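Local coordinates for Es1 family protein (Ehrlichia chaffeensis, PDB 3L3B), which is of unconfirmed function but belongs to the DJ-1/PfpI family, carries an amidotransferase-like domain and may take part in isoprenoid biosynthesis, at residues B[59-64]-B[96-101]; B[173-178]-B[192-197]; B[110-115]-B[230-235]. One frame throughout, in Å; residues are numbered along the deposited sequence.

Interactions 1 and 3 both belong to the large mixed sheet at the heart of this alpha/beta fold, whose strands run in the order 97-99, 56-62, 24-29, 110-113, 154-157, 209-212, 202-204. Interaction 1 forms the sheet's border; interaction 3 packs the long helix 221-238 on strand 110-113 near the middle, about 18 Å away between centres. Interaction 2, a separate pair of short parallel strands, lies on the opposite side of the chain's centre from interaction 1, their centres 28 Å apart. Along the chain interaction 1 closes first, and interaction 2 is then nested inside the large loop closed by interaction 3. The contacts sample the sheet's edge, its helix-covered middle and a small peripheral beta-alpha-beta unit.

Interaction 1 (B[59-64]-B[96-101]); sequences KCFAPN and SVYDIE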
ATOM      1  N   LYS B  59       9.257   6.597 -10.897  1.00 13.85           N
ATOM      2  CA  LYS B  59      10.305   6.714  -9.879  1.00 13.05           C
ATOM      3  C   LYS B  59       9.791   7.518  -8.717  1.00 11.62           C
ATOM      4  O   LYS B  59       9.200   8.598  -8.866  1.00 11.78           O
ATOM      5  CB  LYS B  59      11.564   7.405 -10.434  1.00 12.46           C
ATOM      6  CG  LYS B  59      12.574   6.500 -11.066  1.00 15.49           C
ATOM      7  CD  LYS B  59      13.744   7.306 -11.641  1.00 15.30           C
ATOM      8  CE  LYS B  59      14.858   6.446 -12.173  1.00 15.58           C
ATOM      9  NZ  LYS B  59      16.058   7.292 -12.351  1.00 16.50           N
ATOM     10  N   CYS B  60      10.087   7.020  -7.540  1.00 10.77           N
ATOM     11  CA  CYS B  60       9.613   7.606  -6.338  1.00 10.92           C
ATOM     12  C   CYS B  60      10.698   8.501  -5.781  1.00 10.63           C
ATOM     13  O   CYS B  60      11.877   8.112  -5.761  1.00 11.48           O
ATOM     14  CB  CYS B  60       9.250   6.553  -5.318  1.00 10.96           C
ATOM     15  SG  CYS B  60       7.711   5.561  -5.695  1.00 13.77           S
ATOM     16  N   PHE B  61      10.258   9.626  -5.215  1.00 10.03           N
ATOM     17  CA  PHE B  61      11.131  10.623  -4.609  1.00 10.79           C
ATOM     18  C   PHE B  61      10.577  11.059  -3.293  1.00  9.68           C
ATOM     19  O   PHE B  61       9.389  11.092  -3.115  1.00 10.46           O
ATOM     20  CB  PHE B  61      11.191  11.869  -5.510  1.00  9.66           C
ATOM     21  CG  PHE B  61      11.813  11.615  -6.801  1.00 11.17           C
ATOM     22  CD1 PHE B  61      13.199  11.668  -6.931  1.00  6.38           C
ATOM     23  CD2 PHE B  61      11.029  11.306  -7.911  1.00 11.33           C
ATOM     24  CE1 PHE B  61      13.784  11.439  -8.151  1.00  9.29           C
ATOM     25  CE2 PHE B  61      11.613  11.038  -9.125  1.00 11.41           C
ATOM     26  CZ  PHE B  61      13.006  11.103  -9.246  1.00 10.17           C
ATOM     27  N   ALA B  62      11.452  11.382  -2.361  1.00 10.45           N
ATOM     28  CA  ALA B  62      11.055  11.954  -1.096  1.00 10.94           C
ATOM     29  C   ALA B  62      12.216  12.794  -0.513  1.00 11.69           C
ATOM     30  O   ALA B  62      13.385  12.548  -0.810  1.00 11.89           O
ATOM     31  CB  ALA B  62      10.692  10.864  -0.105  1.00 10.09           C
ATOM     32  N   PRO B  63      11.889  13.730   0.378  1.00 12.85           N
ATOM     33  CA  PRO B  63      12.895  14.569   0.978  1.00 14.12           C
ATOM     34  C   PRO B  63      13.585  13.829   2.099  1.00 14.45           C
ATOM     35  O   PRO B  63      12.926  13.082   2.820  1.00 14.33           O
ATOM     36  CB  PRO B  63      12.074  15.729   1.534  1.00 13.97           C
ATOM     37  CG  PRO B  63      10.777  15.121   1.844  1.00 15.39           C
ATOM     38  CD  PRO B  63      10.533  14.218   0.677  1.00 13.26           C
ATOM     39  N   ASN B  64      14.893  14.039   2.225  1.00 14.70           N
ATOM     40  CA  ASN B  64      15.693  13.382   3.262  1.00 16.25           C
ATOM     41  C   ASN B  64      15.623  14.231   4.548  1.00 16.14           C
ATOM     42  O   ASN B  64      16.572  14.905   4.905  1.00 15.80           O
ATOM     43  CB  ASN B  64      17.146  13.189   2.772  1.00 16.57           C
ATOM     44  CG  ASN B  64      18.037  12.476   3.783  1.00 17.08           C
ATOM     45  OD1 ASN B  64      17.576  11.722   4.612  1.00 13.71           O
ATOM     46  ND2 ASN B  64      19.329  12.749   3.715  1.00 19.60           N
ATOM     47  N   SER B  96      13.039   1.542  -3.916  1.00 12.79           N
ATOM     48  CA  SER B  96      13.450   2.327  -5.060  1.00 12.60           C
ATOM     49  C   SER B  96      12.948   3.725  -4.877  1.00 12.53           C
ATOM     50  O   SER B  96      12.027   4.140  -5.551  1.00 11.65           O
ATOM     51  CB  SER B  96      12.897   1.729  -6.359  1.00 13.12           C
ATOM     52  OG  SER B  96      13.334   0.386  -6.476  1.00 12.10           O
ATOM     53  N   VAL B  97      13.490   4.417  -3.884  1.00 12.83           N
ATOM     54  CA  VAL B  97      13.101   5.801  -3.624  1.00 11.89           C
ATOM     55  C   VAL B  97      14.375   6.626  -3.621  1.00 12.07           C
ATOM     56  O   VAL B  97      15.419   6.183  -3.160  1.00  9.82           O
ATOM     57  CB  VAL B  97      12.230   5.995  -2.313  1.00 12.42           C
ATOM     58  CG1 VAL B  97      13.031   5.774  -1.042  1.00 11.44           C
ATOM     59  CG2 VAL B  97      11.595   7.408  -2.283  1.00 11.22           C
ATOM     60  N   TYR B  98      14.278   7.823  -4.182  1.00 12.58           N
ATOM     61  CA  TYR B  98      15.435   8.678  -4.430  1.00 13.46           C
ATOM     62  C   TYR B  98      15.240   9.990  -3.679  1.00 13.67           C
ATOM     63  O   TYR B  98      14.125  10.441  -3.480  1.00 13.10           O
ATOM     64  CB  TYR B  98      15.548   8.956  -5.945  1.00 14.82           C
ATOM     65  CG  TYR B  98      15.798   7.719  -6.823  1.00 18.18           C
ATOM     66  CD1 TYR B  98      17.017   7.554  -7.510  1.00 23.05           C
ATOM     67  CD2 TYR B  98      14.828   6.728  -6.964  1.00 22.73           C
ATOM     68  CE1 TYR B  98      17.261   6.422  -8.311  1.00 25.44           C
ATOM     69  CE2 TYR B  98      15.066   5.567  -7.741  1.00 26.76           C
ATOM     70  CZ  TYR B  98      16.278   5.432  -8.421  1.00 28.67           C
ATOM     71  OH  TYR B  98      16.488   4.317  -9.205  1.00 30.46           O
ATOM     72  N   ASP B  99      16.325  10.621  -3.273  1.00 14.30           N
ATOM     73  CA  ASP B  99      16.257  11.933  -2.648  1.00 14.57           C
ATOM     74  C   ASP B  99      15.650  12.914  -3.637  1.00 14.93           C
ATOM     75  O   ASP B  99      16.029  12.939  -4.809  1.00 15.43           O
ATOM     76  CB  ASP B  99      17.657  12.366  -2.192  1.00 15.47           C
ATOM     77  CG  ASP B  99      17.657  13.693  -1.363  1.00 16.63           C
ATOM     78  OD1 ASP B  99      16.840  14.583  -1.584  1.00 15.98           O
ATOM     79  OD2 ASP B  99      18.509  13.811  -0.460  1.00 23.70           O
ATOM     80  N   ILE B 100      14.695  13.715  -3.169  1.00 14.56           N
ATOM     81  CA  ILE B 100      13.947  14.620  -4.040  1.00 15.18           C
ATOM     82  C   ILE B 100      14.854  15.725  -4.547  1.00 15.94           C
ATOM     83  O   ILE B 100      14.597  16.304  -5.573  1.00 14.99           O
ATOM     84  CB  ILE B 100      12.780  15.265  -3.300  1.00 15.35           C
ATOM     85  CG1 ILE B 100      11.760  15.798  -4.311  1.00 15.78           C
ATOM     86  CG2 ILE B 100      13.293  16.351  -2.345  1.00 15.29           C
ATOM     87  CD1 ILE B 100      10.485  16.307  -3.664  1.00 18.71           C
ATOM     88  N   GLU B 101      15.942  15.986  -3.841  1.00 18.00           N
ATOM     89  CA  GLU B 101      16.894  17.003  -4.312  1.00 19.34           C
ATOM     90  C   GLU B 101      17.588  16.496  -5.595  1.00 20.25           C
ATOM     91  O   GLU B 101      18.187  17.296  -6.319  1.00 20.92           O
ATOM     92  CB  GLU B 101      17.914  17.338  -3.209  1.00 20.14           C
TER
HETATM   93  O   HOH W   1      10.062   3.746  -7.398  1.00 18.38           O
HETATM   94  O   HOH W   2      15.914  16.062   0.572  1.00  9.30           O
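The F61 ring turns its edge to the backbone of D99: the carbonyl O of D99 lies in the ring plane, 3.8 Å from CD1 of F61. Y98 CB comes to the same CD1 at a slant, at 3.7 Å. The Y98 ring has the carbonyl O of C60 at its own edge, close to CD2, while the aliphatic CE of K59 approaches obliquely, 4.0 Å from the Y98 OH. This is a parallel strand pairing at the border of the central sheet of the DJ-1/PfpI fold, with 97-99 the outermost strand within this chain. F61 and Y98 are bridge partners, and both side chains therefore leave on the same side of the sheet; chi1 of -65° in F61, with CG anti to the carbonyl carbon, then lays its CD1 beside Y98 CB. The backbone alternates as parallel strands do: Y98 N donates to C60 O, and A62 N donates to Y98 O at 3.0 Å. The third bond, I100 N to A62 O, comes from above the carbonyl plane, where 96-101 is already turning into a 3-10 segment.

On the side of C60 and V97, the CG2 methyl of V97 packs 3.9 Å from C60 CB, and L86 and A90 of helix 85-92 touch V97. F61 meets A27 of strand 24-29 as well as I103. The border also faces the second subunit, whose K74 NZ donates to V97 O. D99 closes an Asx turn, its OD1 accepting from E101 N at 2.8 Å. A water gives a hydrogen to that same OD1 and accepts one from N64 N, 2.8 Å from the water oxygen, bridging the ends of the two segments.

Interaction 2 (B[173-178]-B[192-197]); sequences KVKVTI and VHVDCP
T177 and V194 meet through a side-chain bond: the hydroxyl OG1 of T177 donates to the backbone O of V194 at 2.9 Å, close to straight on to the carbonyl. OG1 reaches that oxygen because it stands anti to the T177 backbone N (chi1 -168°), which also brings it 3.2 Å from the CB of C196. H193 lies across I178 at about a right angle, its CE1 3.6 Å from I178 CG1. The imidazole turns its edge to the I178 backbone, whose N lies in the ring plane at a close 3.0 Å from H193 CE1. On the other side of the pair, K175 crosses V194 obliquely, the CG of the lysine pressing on V194 CG2 at 3.5 Å. Further back, V192 CG2 lies against the CG and CD methylenes of K173.

Backbone bonds hold these side chains in place. V192 N donates to V174 O, V176 N to V192 O at 3.0 Å, and V194 N to V176 O, the regular alternation of a parallel pair in which K175 faces V192 and V176 faces H193. The T177 hydroxyl continues the grip beyond the last backbone bond: this hydroxyl of a buried residue is bonded both across the pair, to V194 O, and to G179 N just beyond its own segment.

The two strands belong to a beta-alpha-beta unit, with helix 185-189 as the connection; its I186 touches V176, I178 and H193. V174 and V176 lie against helix 160-168 through V165. Strand 202-204 is adjacent too, D204 accepting from K175 N and V202 touching T177, V194 and C196, while I209 of strand 209-212 meets V174 and V176, joining this small sheet to the main one.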
ATOM      1  N   LYS B 173      -4.001  30.398 -10.782  1.00  8.25           N
ATOM      2  CA  LYS B 173      -5.204  30.126  -9.991  1.00  8.16           C
ATOM      3  C   LYS B 173      -5.749  28.798 -10.524  1.00  9.34           C
ATOM      4  O   LYS B 173      -6.348  28.798 -11.590  1.00 10.83           O
ATOM      5  CB  LYS B 173      -6.216  31.257 -10.209  1.00  7.74           C
ATOM      6  CG  LYS B 173      -7.647  30.992  -9.702  1.00  7.29           C
ATOM      7  CD  LYS B 173      -8.551  32.205  -9.652  1.00  8.96           C
ATOM      8  CE  LYS B 173      -8.210  33.164  -8.549  1.00 11.22           C
ATOM      9  NZ  LYS B 173      -9.416  34.053  -8.274  1.00 12.07           N
ATOM     10  N   VAL B 174      -5.442  27.662  -9.892  1.00  9.23           N
ATOM     11  CA  VAL B 174      -5.742  26.380 -10.523  1.00  8.78           C
ATOM     12  C   VAL B 174      -6.995  25.761  -9.938  1.00  9.30           C
ATOM     13  O   VAL B 174      -7.399  26.067  -8.826  1.00  9.78           O
ATOM     14  CB  VAL B 174      -4.574  25.362 -10.508  1.00  9.59           C
ATOM     15  CG1 VAL B 174      -3.231  25.988 -10.919  1.00  8.93           C
ATOM     16  CG2 VAL B 174      -4.490  24.665  -9.164  1.00  8.99           C
ATOM     17  N   LYS B 175      -7.590  24.879 -10.718  1.00  9.53           N
ATOM     18  CA  LYS B 175      -8.878  24.301 -10.407  1.00  9.22           C
ATOM     19  C   LYS B 175      -8.663  22.858 -10.002  1.00  8.36           C
ATOM     20  O   LYS B 175      -8.078  22.107 -10.757  1.00  8.80           O
ATOM     21  CB  LYS B 175      -9.728  24.337 -11.663  1.00 10.69           C
ATOM     22  CG  LYS B 175     -11.090  23.766 -11.544  1.00 11.12           C
ATOM     23  CD  LYS B 175     -11.879  23.954 -12.842  1.00 15.34           C
ATOM     24  CE  LYS B 175     -11.232  23.197 -14.004  1.00 18.64           C
ATOM     25  NZ  LYS B 175     -12.217  22.570 -14.928  1.00 19.01           N
ATOM     26  N   VAL B 176      -9.176  22.500  -8.834  1.00  7.20           N
ATOM     27  CA  VAL B 176      -9.042  21.115  -8.289  1.00  6.79           C
ATOM     28  C   VAL B 176     -10.280  20.688  -7.505  1.00  7.33           C
ATOM     29  O   VAL B 176     -11.116  21.509  -7.156  1.00  6.44           O
ATOM     30  CB  VAL B 176      -7.831  20.991  -7.335  1.00  6.29           C
ATOM     31  CG1 VAL B 176      -6.499  21.351  -8.048  1.00  6.87           C
ATOM     32  CG2 VAL B 176      -7.996  21.860  -6.062  1.00  7.12           C
ATOM     33  N   THR B 177     -10.394  19.385  -7.226  1.00  7.79           N
ATOM     34  CA  THR B 177     -11.345  18.900  -6.173  1.00  8.42           C
ATOM     35  C   THR B 177     -10.604  18.346  -4.939  1.00  9.38           C
ATOM     36  O   THR B 177      -9.516  17.771  -5.039  1.00  9.45           O
ATOM     37  CB  THR B 177     -12.229  17.797  -6.699  1.00  9.22           C
ATOM     38  OG1 THR B 177     -13.300  17.541  -5.767  1.00 11.77           O
ATOM     39  CG2 THR B 177     -11.404  16.509  -6.860  1.00 10.04           C
ATOM     40  N   ILE B 178     -11.185  18.575  -3.763  1.00 10.52           N
ATOM     41  CA  ILE B 178     -10.900  17.791  -2.551  1.00 10.48           C
ATOM     42  C   ILE B 178     -12.155  17.047  -2.034  1.00 10.84           C
ATOM     43  O   ILE B 178     -12.194  16.603  -0.887  1.00 11.83           O
ATOM     44  CB  ILE B 178     -10.247  18.650  -1.455  1.00 10.66           C
ATOM     45  CG1 ILE B 178     -11.162  19.794  -1.005  1.00 10.44           C
ATOM     46  CG2 ILE B 178      -8.907  19.162  -2.007  1.00  9.44           C
ATOM     47  CD1 ILE B 178     -10.686  20.533   0.198  1.00 12.18           C
ATOM     48  N   VAL B 192      -9.602  27.393  -7.324  1.00  7.84           N
ATOM     49  CA  VAL B 192     -11.019  27.220  -7.583  1.00  7.49           C
ATOM     50  C   VAL B 192     -11.398  25.766  -7.293  1.00  8.43           C
ATOM     51  O   VAL B 192     -10.746  24.826  -7.789  1.00  7.73           O
ATOM     52  CB  VAL B 192     -11.348  27.558  -9.066  1.00  7.68           C
ATOM     53  CG1 VAL B 192     -12.826  27.280  -9.405  1.00  5.89           C
ATOM     54  CG2 VAL B 192     -10.997  29.001  -9.344  1.00  6.72           C
ATOM     55  N   HIS B 193     -12.438  25.560  -6.482  1.00  8.57           N
ATOM     56  CA  HIS B 193     -12.828  24.181  -6.135  1.00  9.09           C
ATOM     57  C   HIS B 193     -13.996  23.698  -6.989  1.00  9.18           C
ATOM     58  O   HIS B 193     -14.908  24.442  -7.289  1.00  9.22           O
ATOM     59  CB  HIS B 193     -13.199  24.053  -4.654  1.00 10.46           C
ATOM     60  CG  HIS B 193     -13.649  22.683  -4.240  1.00  6.49           C
ATOM     61  ND1 HIS B 193     -12.780  21.627  -4.037  1.00 10.81           N
ATOM     62  CD2 HIS B 193     -14.881  22.218  -3.953  1.00  3.02           C
ATOM     63  CE1 HIS B 193     -13.467  20.567  -3.655  1.00  6.58           C
ATOM     64  NE2 HIS B 193     -14.748  20.894  -3.613  1.00 13.74           N
ATOM     65  N   VAL B 194     -13.956  22.428  -7.355  1.00  9.49           N
ATOM     66  CA  VAL B 194     -15.019  21.791  -8.102  1.00  9.76           C
ATOM     67  C   VAL B 194     -15.448  20.628  -7.257  1.00 10.15           C
ATOM     68  O   VAL B 194     -14.598  19.850  -6.844  1.00  8.48           O
ATOM     69  CB  VAL B 194     -14.517  21.330  -9.486  1.00  9.63           C
ATOM     70  CG1 VAL B 194     -15.550  20.425 -10.177  1.00 12.08           C
ATOM     71  CG2 VAL B 194     -14.164  22.561 -10.359  1.00 12.09           C
ATOM     72  N   ASP B 195     -16.736  20.524  -6.953  1.00 10.63           N
ATOM     73  CA  ASP B 195     -17.212  19.422  -6.137  1.00 12.87           C
ATOM     74  C   ASP B 195     -17.111  18.157  -6.999  1.00 12.56           C
ATOM     75  O   ASP B 195     -17.375  18.208  -8.179  1.00 11.38           O
ATOM     76  CB  ASP B 195     -18.668  19.644  -5.652  1.00 14.05           C
ATOM     77  CG  ASP B 195     -18.770  20.610  -4.435  1.00 16.71           C
ATOM     78  OD1 ASP B 195     -17.732  20.970  -3.821  1.00 19.13           O
ATOM     79  OD2 ASP B 195     -19.914  20.996  -4.091  1.00 19.78           O
ATOM     80  N   CYS B 196     -16.696  17.025  -6.420  1.00 13.47           N
ATOM     81  CA  CYS B 196     -16.489  15.821  -7.219  1.00 13.52           C
ATOM     82  C   CYS B 196     -16.718  14.528  -6.409  1.00 13.41           C
ATOM     83  O   CYS B 196     -16.304  14.437  -5.258  1.00 11.54           O
ATOM     84  CB  CYS B 196     -15.052  15.809  -7.764  1.00 14.20           C
ATOM     85  SG  CYS B 196     -14.751  14.529  -8.981  1.00 15.49           S
ATOM     86  N   PRO B 197     -17.412  13.543  -6.993  1.00 13.78           N
ATOM     87  CA  PRO B 197     -17.575  12.307  -6.223  1.00 14.02           C
ATOM     88  C   PRO B 197     -16.260  11.536  -6.133  1.00 13.71           C
ATOM     89  O   PRO B 197     -15.311  11.781  -6.919  1.00 12.90           O
ATOM     90  CB  PRO B 197     -18.661  11.523  -6.983  1.00 14.70           C
ATOM     91  CG  PRO B 197     -18.809  12.193  -8.309  1.00 15.10           C
ATOM     92  CD  PRO B 197     -18.353  13.637  -8.119  1.00 15.21           C
TER

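Interaction 3 (B[110-115]-B[230-235]); sequences MLVIPG and DMISSM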
ATOM      1  N   MET B 110       5.376  13.639 -16.345  1.00 10.89           N
ATOM      2  CA  MET B 110       4.322  13.982 -15.405  1.00 10.61           C
ATOM      3  C   MET B 110       4.787  13.698 -13.960  1.00 10.13           C
ATOM      4  O   MET B 110       5.799  13.035 -13.752  1.00  9.08           O
ATOM      5  CB  MET B 110       3.049  13.173 -15.711  1.00 10.04           C
ATOM      6  CG  MET B 110       3.206  11.597 -15.651  1.00 14.99           C
ATOM      7  SD  MET B 110       1.661  10.638 -15.984  1.00 15.10           S
ATOM      8  CE  MET B 110       0.980  10.541 -14.341  1.00 21.47           C
ATOM      9  N   LEU B 111       3.984  14.160 -13.005  1.00  9.92           N
ATOM     10  CA  LEU B 111       4.208  14.046 -11.583  1.00  9.74           C
ATOM     11  C   LEU B 111       2.900  13.657 -10.955  1.00 10.53           C
ATOM     12  O   LEU B 111       1.865  14.195 -11.322  1.00  8.96           O
ATOM     13  CB  LEU B 111       4.651  15.407 -11.028  1.00 10.52           C
ATOM     14  CG  LEU B 111       4.781  15.537  -9.519  1.00 11.44           C
ATOM     15  CD1 LEU B 111       5.917  14.587  -9.042  1.00  9.49           C
ATOM     16  CD2 LEU B 111       5.010  16.937  -9.089  1.00  9.21           C
ATOM     17  N   VAL B 112       2.931  12.678 -10.033  1.00 10.41           N
ATOM     18  CA  VAL B 112       1.766  12.370  -9.203  1.00 10.15           C
ATOM     19  C   VAL B 112       2.163  12.481  -7.724  1.00  9.02           C
ATOM     20  O   VAL B 112       3.263  12.057  -7.318  1.00  8.83           O
ATOM     21  CB  VAL B 112       1.134  11.007  -9.548  1.00 10.02           C
ATOM     22  CG1 VAL B 112      -0.199  10.836  -8.811  1.00  9.86           C
ATOM     23  CG2 VAL B 112       0.915  10.906 -11.049  1.00 11.49           C
ATOM     24  N   ILE B 113       1.287  13.122  -6.949  1.00  8.71           N
ATOM     25  CA  ILE B 113       1.434  13.284  -5.531  1.00  8.55           C
ATOM     26  C   ILE B 113       0.257  12.618  -4.801  1.00  8.60           C
ATOM     27  O   ILE B 113      -0.814  13.213  -4.656  1.00  8.21           O
ATOM     28  CB  ILE B 113       1.462  14.765  -5.140  1.00  7.64           C
ATOM     29  CG1 ILE B 113       2.404  15.535  -6.074  1.00 11.91           C
ATOM     30  CG2 ILE B 113       1.912  14.879  -3.706  1.00  9.87           C
ATOM     31  CD1 ILE B 113       2.277  17.069  -6.020  1.00 10.77           C
ATOM     32  N   PRO B 114       0.461  11.393  -4.292  1.00  8.51           N
ATOM     33  CA  PRO B 114      -0.582  10.806  -3.442  1.00  8.01           C
ATOM     34  C   PRO B 114      -0.872  11.690  -2.239  1.00  7.99           C
ATOM     35  O   PRO B 114      -0.074  12.567  -1.891  1.00  6.63           O
ATOM     36  CB  PRO B 114       0.046   9.490  -3.000  1.00  8.97           C
ATOM     37  CG  PRO B 114       1.053   9.148  -4.051  1.00  8.89           C
ATOM     38  CD  PRO B 114       1.552  10.456  -4.584  1.00  8.91           C
ATOM     39  N   GLY B 115      -1.987  11.472  -1.551  1.00  9.34           N
ATOM     40  CA  GLY B 115      -2.271  12.288  -0.392  1.00 10.81           C
ATOM     41  C   GLY B 115      -1.703  11.652   0.872  1.00 12.60           C
ATOM     42  O   GLY B 115      -0.740  10.855   0.829  1.00 13.11           O
ATOM     43  N   ASP B 230      -9.451   7.181 -12.796  1.00 12.55           N
ATOM     44  CA  ASP B 230      -9.879   8.233 -13.713  1.00 11.62           C
ATOM     45  C   ASP B 230      -8.852   9.369 -13.843  1.00 11.30           C
ATOM     46  O   ASP B 230      -8.659   9.928 -14.920  1.00  9.47           O
ATOM     47  CB  ASP B 230     -11.187   8.827 -13.253  1.00 12.28           C
ATOM     48  CG  ASP B 230     -11.826   9.690 -14.344  1.00 12.34           C
ATOM     49  OD1 ASP B 230     -11.916  10.929 -14.167  1.00 14.99           O
ATOM     50  OD2 ASP B 230     -12.160   9.121 -15.401  1.00 13.22           O
ATOM     51  N   MET B 231      -8.201   9.700 -12.730  1.00 10.18           N
ATOM     52  CA  MET B 231      -7.214  10.739 -12.732  1.00 10.10           C
ATOM     53  C   MET B 231      -6.017  10.378 -13.622  1.00  9.34           C
ATOM     54  O   MET B 231      -5.641  11.147 -14.491  1.00  9.02           O
ATOM     55  CB  MET B 231      -6.756  11.013 -11.301  1.00  9.95           C
ATOM     56  CG  MET B 231      -5.926  12.234 -11.257  1.00 10.36           C
ATOM     57  SD  MET B 231      -5.200  12.557  -9.690  1.00 12.99           S
ATOM     58  CE  MET B 231      -3.863  11.383  -9.687  1.00 10.32           C
ATOM     59  N   ILE B 232      -5.456   9.190 -13.430  1.00 10.17           N
ATOM     60  CA  ILE B 232      -4.266   8.751 -14.149  1.00 10.21           C
ATOM     61  C   ILE B 232      -4.596   8.571 -15.627  1.00 12.04           C
ATOM     62  O   ILE B 232      -3.829   9.047 -16.484  1.00 12.22           O
ATOM     63  CB  ILE B 232      -3.697   7.413 -13.589  1.00 10.89           C
ATOM     64  CG1 ILE B 232      -3.246   7.527 -12.109  1.00  9.57           C
ATOM     65  CG2 ILE B 232      -2.600   6.896 -14.517  1.00 11.44           C
ATOM     66  CD1 ILE B 232      -2.203   8.601 -11.739  1.00 10.04           C
ATOM     67  N   SER B 233      -5.736   7.930 -15.933  1.00 12.01           N
ATOM     68  CA  SER B 233      -6.253   7.910 -17.307  1.00 12.68           C
ATOM     69  C   SER B 233      -6.238   9.295 -17.940  1.00 12.77           C
ATOM     70  O   SER B 233      -5.716   9.469 -19.028  1.00 11.88           O
ATOM     71  CB  SER B 233      -7.695   7.366 -17.383  1.00 12.98           C
ATOM     72  OG  SER B 233      -7.757   6.031 -16.903  1.00 16.30           O
ATOM     73  N   SER B 234      -6.828  10.272 -17.257  1.00 13.13           N
ATOM     74  CA  SER B 234      -6.961  11.616 -17.806  1.00 12.46           C
ATOM     75  C   SER B 234      -5.603  12.236 -18.056  1.00 12.00           C
ATOM     76  O   SER B 234      -5.405  12.939 -19.034  1.00  9.92           O
ATOM     77  CB  SER B 234      -7.754  12.508 -16.853  1.00 12.83           C
ATOM     78  OG  SER B 234      -9.052  11.977 -16.661  1.00 14.67           O
ATOM     79  N   MET B 235      -4.665  12.006 -17.156  1.00 11.17           N
ATOM     80  CA  MET B 235      -3.305  12.499 -17.354  1.00 12.45           C
ATOM     81  C   MET B 235      -2.661  11.847 -18.583  1.00 13.89           C
ATOM     82  O   MET B 235      -2.071  12.513 -19.429  1.00 14.16           O
ATOM     83  CB  MET B 235      -2.432  12.243 -16.109  1.00 11.48           C
ATOM     84  CG  MET B 235      -2.848  13.042 -14.897  1.00 11.29           C
ATOM     85  SD  MET B 235      -1.899  12.542 -13.441  1.00 11.24           S
ATOM     86  CE  MET B 235      -0.421  13.542 -13.890  1.00  9.56           C
TER
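M110 and M235 are brought together by bends at the ends of both side chains. In M110, chi1 of 59° wedges CG between N and C of its own backbone, and the chain then turns at chi3 (-88°) to bring its CE within 3.6 Å of the M235 sulfur SD. M235 sends its CG anti to the carbonyl carbon and bends the other way at chi3, which sets CE beside L111 O and the M110 side chain. That methyl, M235 CE, lies 3.9 Å from M110 CB and 3.5 Å from the carbonyl O of L111.

V112 fills the next position. I232 CD1 sits against both of its methyls, nearer CG2 of V112 at 3.9 Å. V112 CG1 also meets M231 CE tip to tip at 3.8 Å, and CG2 also meets M235 SD. The isoleucine runs across the valine at about a right angle. Together M231, I232 and M235, on a turn of helix 221-238, receive the two side chains that strand 110-113 points at it.

The axes of strand 110-113 and helix segment 230-235 run at 168°, nearly antiparallel, and come within 10.8 Å at closest approach. This is the helix-on-sheet layering of an alpha/beta fold. Helix 41-53 also touches the strand, L51 on M110 and V47 on V112, and F210 of strand 209-212 touches M231 and M235.

Every residue that touches here is buried, and the side chains meet through methyls, methylenes and thioether sulfur. The contact is thus held by dispersion and burial of apolar surface rather than by directional bonds, with unbranched methionines that can adapt their shape to the neighbours.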